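Local structure of EvpC (Edwardsiella tarda, 3EAA) at the interface of chains A and B. The protein is an Hcp-family protein of the type VI secretion system, secreted by the bacterium and probably assembling into the hexameric rings typical of its family. Residues are numbered along the deposited sequence; one frame, centred on the assembly and turned at random. Chains: chain A/B, EvpC.

The interface of chains A and B. Residues chain A 135, 151, 153; chain B 68-69, 71-72, 75.
The seam between two EvpC subunits, where A:Trp135 and A:Glu153 dock on helix 67-76 of chain B, is a contact between unlike surfaces of one protein; it probably joins neighbours in the hexameric ring typical of Hcp proteins, consistent with the six copies deposited. It illustrates how one hydroxyl can tie an aromatic ring and a charged pair into a single joint. The indole NE1 of A:Trp135 donates to B:Ser72 OG, 3.0 Å away and in the plane of the ring. B:Ser72 OG lies 2.8 Å from both A:Glu153 OE1, which it meets from above the carboxylate plane, and its own helix carbonyl, B:Val68 O, so its one proton can serve either acceptor, shared or in alternation. Lying beside the backbone N (chi1 -47°), this hydroxyl faces both chain A groups.

A:Glu153 OE1 is gripped a second time by B:Lys69 NZ at 2.8 Å, a salt bridge on the syn lone pair. The lysine chain bends at chi2, chi3 and chi4 to bring its ammonium round to the extended glutamate, and that charge would probably stabilise an ionised carboxylate. Packing backs up the polar bonds: B:Ala71 CB sits over one face of the indole, 3.3 Å from the five-membered ring centroid of A:Trp135, the A:Glu153 backbone carbonyl O lies over the other face near its rim, from within chain A, and B:Val68 CG2 packs beside A:Trp135 CB (3.8 Å). Together, polar registry and aromatic packing probably fix the orientation of adjacent subunits within the EvpC ring.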
ATOM      1  N   TRP A 135      24.101 -12.050 -21.728  1.00 34.17           N
ATOM      2  CA  TRP A 135      23.638 -10.660 -21.824  1.00 31.85           C
ATOM      3  C   TRP A 135      23.701 -10.048 -23.225  1.00 24.12           C
ATOM      4  O   TRP A 135      22.669  -9.863 -23.860  1.00 27.37           O
ATOM      5  CB  TRP A 135      24.347  -9.717 -20.845  1.00 28.36           C
ATOM      6  CG  TRP A 135      24.982 -10.336 -19.651  1.00 19.37           C
ATOM      7  CD1 TRP A 135      26.245 -10.098 -19.196  1.00 22.55           C
ATOM      8  CD2 TRP A 135      24.399 -11.277 -18.746  1.00 17.49           C
ATOM      9  NE1 TRP A 135      26.488 -10.835 -18.070  1.00 24.19           N
ATOM     10  CE2 TRP A 135      25.378 -11.566 -17.771  1.00 23.32           C
ATOM     11  CE3 TRP A 135      23.156 -11.900 -18.666  1.00 30.28           C
ATOM     12  CZ2 TRP A 135      25.143 -12.459 -16.724  1.00 18.77           C
ATOM     13  CZ3 TRP A 135      22.927 -12.790 -17.618  1.00 28.47           C
ATOM     14  CH2 TRP A 135      23.919 -13.057 -16.664  1.00 25.11           C
ATOM     15  N   GLY A 151      31.024  -7.490 -25.502  1.00 54.34           N
ATOM     16  CA  GLY A 151      31.312  -8.892 -25.174  1.00 61.84           C
ATOM     17  C   GLY A 151      30.164  -9.670 -24.535  1.00 39.13           C
ATOM     18  O   GLY A 151      29.837  -9.466 -23.365  1.00 40.50           O
ATOM     19  N   GLU A 153      28.451 -12.059 -22.503  1.00 24.99           N
ATOM     20  CA  GLU A 153      28.813 -12.807 -21.312  1.00 26.11           C
ATOM     21  C   GLU A 153      27.556 -13.406 -20.698  1.00 34.32           C
ATOM     22  O   GLU A 153      26.450 -13.185 -21.197  1.00 33.53           O
ATOM     23  CB  GLU A 153      29.556 -11.917 -20.317  1.00 22.21           C
ATOM     24  CG  GLU A 153      30.994 -11.650 -20.719  1.00 17.77           C
ATOM     25  CD  GLU A 153      31.508 -10.318 -20.227  1.00 24.74           C
ATOM     26  OE1 GLU A 153      31.460 -10.068 -19.003  1.00 25.40           O
ATOM     27  OE2 GLU A 153      31.971  -9.523 -21.072  1.00 23.94           O
TER
ATOM     28  N   VAL B  68      26.491  -5.043 -19.220  1.00 17.00           N
ATOM     29  CA  VAL B  68      26.982  -6.410 -19.312  1.00 13.13           C
ATOM     30  C   VAL B  68      28.008  -6.716 -18.231  1.00 12.65           C
ATOM     31  O   VAL B  68      27.982  -7.787 -17.628  1.00 13.28           O
ATOM     32  CB  VAL B  68      27.551  -6.727 -20.695  1.00 17.35           C
ATOM     33  CG1 VAL B  68      28.233  -8.083 -20.681  1.00 20.79           C
ATOM     34  CG2 VAL B  68      26.441  -6.715 -21.726  1.00 20.22           C
ATOM     35  N   LYS B  69      28.893  -5.766 -17.965  1.00 13.43           N
ATOM     36  CA  LYS B  69      29.929  -5.959 -16.958  1.00 15.08           C
ATOM     37  C   LYS B  69      29.292  -5.976 -15.576  1.00 14.96           C
ATOM     38  O   LYS B  69      29.712  -6.710 -14.684  1.00 11.55           O
ATOM     39  CB  LYS B  69      30.959  -4.842 -17.051  1.00 21.55           C
ATOM     40  CG  LYS B  69      31.311  -4.448 -18.492  1.00 24.84           C
ATOM     41  CD  LYS B  69      32.655  -5.028 -18.953  1.00 44.79           C
ATOM     42  CE  LYS B  69      32.530  -6.268 -19.834  1.00 16.59           C
ATOM     43  NZ  LYS B  69      32.593  -7.534 -19.065  1.00 24.99           N
ATOM     44  N   ALA B  71      26.249  -6.914 -15.057  1.00 13.88           N
ATOM     45  CA  ALA B  71      25.542  -8.186 -15.024  1.00 12.32           C
ATOM     46  C   ALA B  71      26.504  -9.284 -14.608  1.00 13.29           C
ATOM     47  O   ALA B  71      26.224 -10.051 -13.696  1.00 15.18           O
ATOM     48  CB  ALA B  71      24.928  -8.490 -16.367  1.00  9.78           C
ATOM     49  N   SER B  72      27.654  -9.342 -15.265  1.00 14.03           N
ATOM     50  CA  SER B  72      28.630 -10.375 -14.970  1.00 11.54           C
ATOM     51  C   SER B  72      29.166 -10.221 -13.554  1.00 12.35           C
ATOM     52  O   SER B  72      29.359 -11.199 -12.833  1.00 10.29           O
ATOM     53  CB  SER B  72      29.780 -10.291 -15.961  1.00 10.01           C
ATOM     54  OG  SER B  72      29.290 -10.184 -17.281  1.00 11.95           O
ATOM     55  N   VAL B  75      26.914 -12.188 -10.738  1.00 14.87           N
ATOM     56  CA  VAL B  75      27.066 -13.636 -10.606  1.00 12.84           C
ATOM     57  C   VAL B  75      28.508 -14.064 -10.443  1.00 18.35           C
ATOM     58  O   VAL B  75      28.794 -15.219 -10.144  1.00 24.39           O
ATOM     59  CB  VAL B  75      26.546 -14.361 -11.846  1.00 16.15           C
ATOM     60  CG1 VAL B  75      25.043 -14.185 -11.984  1.00 11.48           C
ATOM     61  CG2 VAL B  75      27.278 -13.867 -13.096  1.00 24.90           C
TER